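Local structure of ABC transporter periplasmic peptide-binding protein (Pseudoalteromonas, 4QFP) at residues Trp377-Ser382 / Val429-Ala434; Gln324-Gly329 / Tyr385-Arg390; Thr265-Ser270 / Val381-Asn386. The protein probably binds dipeptides in the periplasm and delivers them to an ABC transporter for uptake. All coordinates share one frame; numbering follows the deposited sequence.

Contact 1. Residues Trp377-Ser382 / Val429-Ala434; sequences WAMPVS and VLLGWA. With VAL (valine), chain C.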
# COMPACT_ATOMS: atom_id res chain seq x y z
N TRP A 377 6.84 17.73 4.70
CA TRP A 377 5.50 17.43 4.23
C TRP A 377 4.84 16.39 5.14
O TRP A 377 5.42 15.34 5.43
CB TRP A 377 5.53 16.96 2.78
CG TRP A 377 5.81 18.07 1.79
CD1 TRP A 377 6.77 19.05 1.91
CD2 TRP A 377 5.13 18.32 0.56
NE1 TRP A 377 6.72 19.88 0.82
CE2 TRP A 377 5.73 19.46 -0.03
CE3 TRP A 377 4.07 17.70 -0.11
CZ2 TRP A 377 5.30 19.98 -1.24
CZ3 TRP A 377 3.65 18.22 -1.33
CH2 TRP A 377 4.26 19.35 -1.88
N ALA A 378 3.62 16.70 5.56
CA ALA A 378 2.92 15.88 6.53
C ALA A 378 1.58 15.44 5.99
O ALA A 378 0.80 16.25 5.50
CB ALA A 378 2.74 16.66 7.84
N MET A 379 1.32 14.14 6.11
CA MET A 379 0.05 13.56 5.71
C MET A 379 -1.09 14.12 6.54
O MET A 379 -0.97 14.30 7.76
CB MET A 379 0.11 12.04 5.86
CG MET A 379 1.42 11.46 5.41
SD MET A 379 1.50 9.70 5.69
CE MET A 379 1.99 9.66 7.42
N PRO A 380 -2.22 14.39 5.89
CA PRO A 380 -3.40 14.99 6.51
C PRO A 380 -4.33 13.97 7.17
O PRO A 380 -5.34 14.36 7.76
CB PRO A 380 -4.09 15.66 5.32
CG PRO A 380 -3.76 14.74 4.16
CD PRO A 380 -2.40 14.16 4.44
N VAL A 381 -4.02 12.68 7.06
CA VAL A 381 -4.88 11.63 7.61
C VAL A 381 -4.08 10.62 8.41
O VAL A 381 -2.86 10.51 8.26
CB VAL A 381 -5.64 10.88 6.49
CG1 VAL A 381 -6.67 11.80 5.86
CG2 VAL A 381 -4.68 10.34 5.44
N SER A 382 -4.77 9.86 9.26
CA SER A 382 -4.12 8.81 10.04
C SER A 382 -3.82 7.60 9.16
O SER A 382 -4.66 7.18 8.36
CB SER A 382 -4.99 8.39 11.23
OG SER A 382 -4.41 7.29 11.91
N VAL A 429 9.63 14.49 3.77
CA VAL A 429 8.24 14.08 3.90
C VAL A 429 8.08 12.96 4.92
O VAL A 429 8.88 12.02 4.96
CB VAL A 429 7.69 13.60 2.55
CG1 VAL A 429 8.46 12.38 2.08
CG2 VAL A 429 6.20 13.29 2.63
N LEU A 430 7.07 13.08 5.77
CA LEU A 430 6.65 11.98 6.62
C LEU A 430 5.73 11.07 5.82
O LEU A 430 4.64 11.48 5.43
CB LEU A 430 5.92 12.50 7.85
CG LEU A 430 6.75 13.38 8.79
CD1 LEU A 430 5.87 13.95 9.88
CD2 LEU A 430 7.93 12.61 9.38
N LEU A 431 6.17 9.85 5.56
CA LEU A 431 5.37 8.89 4.82
C LEU A 431 5.60 7.49 5.39
O LEU A 431 6.03 7.34 6.53
CB LEU A 431 5.71 8.92 3.33
CG LEU A 431 4.64 9.41 2.35
CD1 LEU A 431 5.11 9.25 0.91
CD2 LEU A 431 3.31 8.68 2.54
N GLY A 432 5.32 6.47 4.60
CA GLY A 432 5.54 5.12 5.07
C GLY A 432 4.94 4.09 4.14
O GLY A 432 4.43 4.43 3.07
N TRP A 433 4.98 2.84 4.56
CA TRP A 433 4.51 1.76 3.73
C TRP A 433 3.89 0.68 4.59
O TRP A 433 4.52 0.18 5.52
CB TRP A 433 5.69 1.21 2.93
CG TRP A 433 5.35 0.16 1.92
CD1 TRP A 433 5.56 -1.17 2.03
CD2 TRP A 433 4.78 0.37 0.63
NE1 TRP A 433 5.14 -1.81 0.90
CE2 TRP A 433 4.65 -0.89 0.02
CE3 TRP A 433 4.34 1.50 -0.07
CZ2 TRP A 433 4.12 -1.05 -1.26
CZ3 TRP A 433 3.81 1.34 -1.33
CH2 TRP A 433 3.70 0.08 -1.91
N ALA A 434 2.64 0.33 4.30
CA ALA A 434 2.00 -0.81 4.92
C ALA A 434 2.14 -1.99 3.96
O ALA A 434 1.56 -2.00 2.88
CB ALA A 434 0.54 -0.52 5.19
N VAL C . 1.11 -0.64 0.26
CA VAL C . 0.42 0.61 0.00
C VAL C . 0.84 1.70 0.98
O VAL C . 1.48 1.43 1.99
CB VAL C . -1.10 0.46 0.16
CG1 VAL C . -1.67 -0.52 -0.87
CG2 VAL C . -1.44 0.01 1.58
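Trp-377 and Val-429 form a single beta bridge, with their CA atoms 4.3 Å apart. The bridge is tied by a hydrogen bond from Leu-430 N to Trp-377 O, 2.8 Å long and nearly straight, with an angle of 161° at the hydrogen. The same carbonyl also receives a CA-H...O contact from Val-429. Beside the bridge, Trp-377 CB packs on Val-429 CG2 at 3.7 Å. The indole itself leads away from the strand, toward Tyr-412 and helix 414-422. Two residues on, Met-379 points back toward strand 428-434. It is extended at chi2 (176°), which carries SD to Leu-431. Its CG sits 3.2 Å from Leu-430 O, a buried carbonyl with no polar partner in the model. SD meets Leu-431 CD2 at 3.8 Å, the two side chains crossing at about a right angle. Strand 428-434 also pairs with strand 291-297, so the bridge joins the end of strand 372-377 to the large mixed sheet of this family 5 solute-binding protein. The far end of the strand forms part of the peptide site. Ala-434 grips the bound valine, the first residue of the Val-Thr dipeptide, through two backbone hydrogen bonds. Ala-434 N donates to the valine O at 2.8 Å, and the valine N donates to Ala-434 O at 3.0 Å. Trp-433 lies flat beneath the valine N, which sits 3.3 Å above the ring plane, toward the rim. Asp-436 OD1 adds a further hydrogen bond to the valine.

Contact 2. Residues Gln324-Gly329 / Tyr385-Arg390; sequences QAVYYG and YNPNAR. With THR (threonine), chain D.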
# COMPACT_ATOMS: atom_id res chain seq x y z
N GLN A 324 5.42 8.70 22.34
CA GLN A 324 4.40 8.92 23.34
C GLN A 324 3.34 9.90 22.86
O GLN A 324 2.15 9.67 23.05
CB GLN A 324 5.04 9.40 24.64
CG GLN A 324 5.97 8.37 25.25
CD GLN A 324 5.28 7.02 25.48
OE1 GLN A 324 4.42 6.90 26.36
NE2 GLN A 324 5.66 6.02 24.69
N ALA A 325 3.78 10.99 22.24
CA ALA A 325 2.86 12.07 21.87
C ALA A 325 2.08 11.79 20.59
O ALA A 325 1.00 12.35 20.39
CB ALA A 325 3.60 13.40 21.76
N VAL A 326 2.62 10.94 19.73
CA VAL A 326 1.96 10.61 18.47
C VAL A 326 1.34 9.22 18.54
O VAL A 326 0.13 9.06 18.34
CB VAL A 326 2.94 10.66 17.28
CG1 VAL A 326 2.23 10.25 15.99
CG2 VAL A 326 3.52 12.05 17.14
N TYR A 327 2.16 8.22 18.83
CA TYR A 327 1.68 6.84 18.87
C TYR A 327 0.99 6.50 20.19
O TYR A 327 0.33 5.49 20.27
CB TYR A 327 2.82 5.86 18.59
CG TYR A 327 3.40 6.02 17.20
CD1 TYR A 327 4.38 6.97 16.94
CD2 TYR A 327 2.96 5.23 16.14
CE1 TYR A 327 4.92 7.13 15.66
CE2 TYR A 327 3.49 5.39 14.85
CZ TYR A 327 4.47 6.35 14.63
OH TYR A 327 5.01 6.51 13.37
N TYR A 328 1.14 7.36 21.19
CA TYR A 328 0.49 7.13 22.48
C TYR A 328 0.86 5.77 23.05
O TYR A 328 0.00 5.05 23.56
CB TYR A 328 -1.03 7.27 22.37
CG TYR A 328 -1.52 8.70 22.37
CD1 TYR A 328 -1.79 9.36 23.56
CD2 TYR A 328 -1.69 9.41 21.19
CE1 TYR A 328 -2.22 10.68 23.58
CE2 TYR A 328 -2.12 10.72 21.19
CZ TYR A 328 -2.38 11.35 22.38
OH TYR A 328 -2.81 12.66 22.39
N GLY A 329 2.14 5.41 22.94
CA GLY A 329 2.62 4.16 23.51
C GLY A 329 2.23 2.92 22.73
O GLY A 329 2.65 1.82 23.07
N TYR A 385 0.96 3.40 9.90
CA TYR A 385 2.35 3.63 10.25
C TYR A 385 2.62 5.03 10.83
O TYR A 385 3.73 5.33 11.25
CB TYR A 385 3.21 3.40 9.00
CG TYR A 385 2.73 4.14 7.78
CD1 TYR A 385 2.91 5.52 7.66
CD2 TYR A 385 2.10 3.47 6.73
CE1 TYR A 385 2.47 6.21 6.53
CE2 TYR A 385 1.66 4.15 5.60
CZ TYR A 385 1.84 5.52 5.50
OH TYR A 385 1.41 6.20 4.38
N ASN A 386 1.59 5.88 10.83
CA ASN A 386 1.71 7.22 11.39
C ASN A 386 0.33 7.80 11.64
O ASN A 386 -0.33 8.26 10.70
CB ASN A 386 2.48 8.14 10.45
CG ASN A 386 2.80 9.48 11.08
OD1 ASN A 386 2.13 9.91 12.03
ND2 ASN A 386 3.82 10.15 10.56
N PRO A 387 -0.12 7.76 12.90
CA PRO A 387 -1.48 8.17 13.26
C PRO A 387 -1.70 9.68 13.14
O PRO A 387 -2.84 10.13 13.05
CB PRO A 387 -1.61 7.72 14.72
CG PRO A 387 -0.20 7.70 15.23
CD PRO A 387 0.64 7.26 14.06
N ASN A 388 -0.61 10.44 13.13
CA ASN A 388 -0.72 11.90 13.14
C ASN A 388 0.56 12.56 12.68
O ASN A 388 1.36 13.02 13.49
CB ASN A 388 -1.04 12.37 14.56
CG ASN A 388 -1.59 13.78 14.61
OD1 ASN A 388 -1.35 14.59 13.72
ND2 ASN A 388 -2.32 14.08 15.68
N ALA A 389 0.77 12.62 11.37
CA ALA A 389 1.96 13.26 10.83
C ALA A 389 2.00 14.75 11.15
O ALA A 389 3.07 15.33 11.31
CB ALA A 389 2.06 13.03 9.32
N ARG A 390 0.83 15.36 11.26
CA ARG A 390 0.73 16.77 11.62
C ARG A 390 1.46 17.00 12.93
O ARG A 390 2.37 17.84 13.02
CB ARG A 390 -0.75 17.16 11.79
CG ARG A 390 -1.09 18.65 11.77
CD ARG A 390 0.11 19.55 11.93
NE ARG A 390 0.24 20.40 10.75
CZ ARG A 390 0.23 21.73 10.77
NH1 ARG A 390 0.12 22.38 11.91
NH2 ARG A 390 0.34 22.39 9.63
N THR D . 0.46 2.94 0.68
CA THR D . 0.68 4.05 1.60
C THR D . -0.55 4.23 2.48
O THR D . -0.54 4.97 3.49
CB THR D . 0.95 5.35 0.83
OG1 THR D . -0.09 5.55 -0.13
CG2 THR D . 2.30 5.28 0.11
OXT THR D . -1.60 3.65 2.20
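With chi1 at 178°, Val-326 puts CG1 opposite its backbone N, which sets this methyl against Pro-387. Tyr-327 keeps CG beside its backbone N (chi1 -63°), which carries the ring across Pro-387, so that its hydroxyl reaches the backbone of Tyr-385. Val-326 CG1 touches Pro-387 CG at 3.6 Å, and the two side chains cross at about a right angle. Pro-387 CD lies over one face of the Tyr-327 ring, 3.9 Å from the centroid, a CH-pi contact. At the ring edge, Tyr-327 OH donates to Tyr-385 O at 2.7 Å. The hydroxyl is tilted 26° from the carbonyl plane. A phenylalanine here would probably leave the Tyr-385 carbonyl without this donor and the loop less firmly tied. The loop forms the entry to helix 389-401. Asn-386 OD1 accepts from Asn-388 N at 3.0 Å, an Asx turn. Asn-388 is the N-cap, and its OD1 takes the backbone N of Lys-391. Val-326 thus packs on the start of helix 389-401, where Met-392 also meets it. On the other side of the loop, the Tyr-385 ring reaches the peptide site. Its OH donates to O of the bound threonine in a very short bond of 2.5 Å. The threonine carboxylate lies at the ring edge, near the ring plane.

Contact 3. Residues Thr265-Ser270 / Val381-Asn386; sequences TAHPSS and VSRIYN. With THR (threonine), chain D.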
# COMPACT_ATOMS: atom_id res chain seq x y z
N THR A 265 -15.34 2.47 11.49
CA THR A 265 -14.50 3.63 11.19
C THR A 265 -13.06 3.20 10.89
O THR A 265 -12.46 2.38 11.61
CB THR A 265 -14.54 4.70 12.31
OG1 THR A 265 -13.78 5.84 11.89
CG2 THR A 265 -13.95 4.17 13.58
N ALA A 266 -12.53 3.74 9.80
CA ALA A 266 -11.17 3.45 9.37
C ALA A 266 -10.16 4.36 10.05
O ALA A 266 -10.43 5.53 10.28
CB ALA A 266 -11.07 3.59 7.86
N HIS A 267 -9.00 3.80 10.36
CA HIS A 267 -7.87 4.57 10.88
C HIS A 267 -8.27 5.51 12.02
O HIS A 267 -7.98 6.71 11.96
CB HIS A 267 -7.19 5.34 9.74
CG HIS A 267 -6.60 4.46 8.68
ND1 HIS A 267 -5.48 3.70 8.90
CD2 HIS A 267 -6.99 4.21 7.41
CE1 HIS A 267 -5.18 3.03 7.80
NE2 HIS A 267 -6.08 3.32 6.88
N PRO A 268 -8.91 4.96 13.07
CA PRO A 268 -9.27 5.75 14.26
C PRO A 268 -8.05 6.41 14.87
O PRO A 268 -7.01 5.77 15.02
CB PRO A 268 -9.82 4.69 15.23
CG PRO A 268 -9.29 3.39 14.75
CD PRO A 268 -9.22 3.53 13.25
N SER A 269 -8.18 7.68 15.22
CA SER A 269 -7.10 8.40 15.88
C SER A 269 -6.60 7.58 17.05
O SER A 269 -7.37 6.95 17.77
CB SER A 269 -7.58 9.75 16.38
OG SER A 269 -6.62 10.32 17.25
N SER A 270 -5.28 7.59 17.25
CA SER A 270 -4.69 6.86 18.35
C SER A 270 -5.05 7.52 19.68
O SER A 270 -5.27 6.83 20.68
CB SER A 270 -3.18 6.76 18.17
OG SER A 270 -2.61 8.04 17.94
N VAL A 381 -4.02 12.68 7.06
CA VAL A 381 -4.88 11.63 7.61
C VAL A 381 -4.08 10.62 8.41
O VAL A 381 -2.86 10.51 8.26
CB VAL A 381 -5.64 10.88 6.49
CG1 VAL A 381 -6.67 11.80 5.86
CG2 VAL A 381 -4.68 10.34 5.44
N SER A 382 -4.77 9.86 9.26
CA SER A 382 -4.12 8.81 10.04
C SER A 382 -3.82 7.60 9.16
O SER A 382 -4.66 7.18 8.36
CB SER A 382 -4.99 8.39 11.23
OG SER A 382 -4.41 7.29 11.91
N ARG A 383 -2.61 7.05 9.30
CA ARG A 383 -2.20 5.84 8.59
C ARG A 383 -1.72 4.84 9.62
O ARG A 383 -1.35 5.21 10.73
CB ARG A 383 -1.04 6.10 7.62
CG ARG A 383 -1.16 7.34 6.73
CD ARG A 383 -2.46 7.33 5.95
NE ARG A 383 -2.52 6.30 4.91
CZ ARG A 383 -3.60 5.58 4.65
NH1 ARG A 383 -4.70 5.76 5.37
NH2 ARG A 383 -3.59 4.68 3.67
N ILE A 384 -1.69 3.56 9.24
CA ILE A 384 -1.27 2.52 10.16
C ILE A 384 0.09 2.87 10.75
O ILE A 384 0.33 2.70 11.93
CB ILE A 384 -1.18 1.15 9.47
CG1 ILE A 384 -2.56 0.71 9.00
CG2 ILE A 384 -0.58 0.12 10.42
CD1 ILE A 384 -2.52 -0.23 7.80
N TYR A 385 0.96 3.40 9.90
CA TYR A 385 2.35 3.63 10.25
C TYR A 385 2.62 5.03 10.83
O TYR A 385 3.73 5.33 11.25
CB TYR A 385 3.21 3.40 9.00
CG TYR A 385 2.73 4.14 7.78
CD1 TYR A 385 2.91 5.52 7.66
CD2 TYR A 385 2.10 3.47 6.73
CE1 TYR A 385 2.47 6.21 6.53
CE2 TYR A 385 1.66 4.15 5.60
CZ TYR A 385 1.84 5.52 5.50
OH TYR A 385 1.41 6.20 4.38
N ASN A 386 1.59 5.88 10.83
CA ASN A 386 1.71 7.22 11.39
C ASN A 386 0.33 7.80 11.64
O ASN A 386 -0.33 8.26 10.70
CB ASN A 386 2.48 8.14 10.45
CG ASN A 386 2.80 9.48 11.08
OD1 ASN A 386 2.13 9.91 12.03
ND2 ASN A 386 3.82 10.15 10.56
N THR D . 0.46 2.94 0.68
CA THR D . 0.68 4.05 1.60
C THR D . -0.55 4.23 2.48
O THR D . -0.54 4.97 3.49
CB THR D . 0.95 5.35 0.83
OG1 THR D . -0.09 5.55 -0.13
CG2 THR D . 2.30 5.28 0.11
OXT THR D . -1.60 3.65 2.20
O HOH W 1 -6.10 2.78 4.18
O HOH W 2 -4.40 3.82 11.65
O HOH W 3 -4.44 6.39 14.53
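His-267 reaches across to the turn at Arg-383 with every part of its side chain. CB lies 3.4 Å from Ser-382 O. CG is equally near that oxygen, which sits over one face of the imidazole. Arg-383 NH1 lies over the same face, 3.1 Å above the ring plane, with ring and guanidinium planes 56° apart. CD2 lies nearest Arg-383 NH1, at 3.4 Å. CE1 meets Ile-384 CG1 at the ring edge, 3.7 Å away. ND1 is hydrogen-bonded to a water in the ring plane. NE2, at the tip, bonds a second water at 2.8 Å, and this water accepts from Arg-383 NH2. Arg-383 bends at chi2 and chi3, which turns its guanidinium edge to the bound threonine. NE donates to the threonine O at 2.8 Å and NH2 to OXT at 2.7 Å. NH1 forms a salt bridge with Glu-36 and a weak bond back to Ser-382 O. Arg-383 is held in a type I turn, closed by a bond from Asn-386 N to Arg-383 O. The guanidinium thus lies between two carboxylates, with His-267 as a second-shell neighbour. Its pairing with the threonine carboxylate probably marks the C-terminal end of a bound peptide.

How the contacts relate
The three contacts cluster with centres 9 to 11 Å apart, on the same side of the chain's centre. All use the loop between strand 372-377 and helix 389-401. Contact 1 ties its start to strand 428-434. Contact 3 ties its middle to 265-270, a segment begun by strand 264-266, and contact 2 ties its end to the exit of helix 319-325. Along the chain, 265-270 and 324-329 come before the loop and 429-434 after it. Strands 264-266 and 428-434 belong to one mixed sheet. Ser-270 OG of contact 3 bonds Val-326 O of contact 2. One loop, braced at three points, thus presents residues that hold the peptide's C-terminal threonine, while strand 428-434 holds its valine.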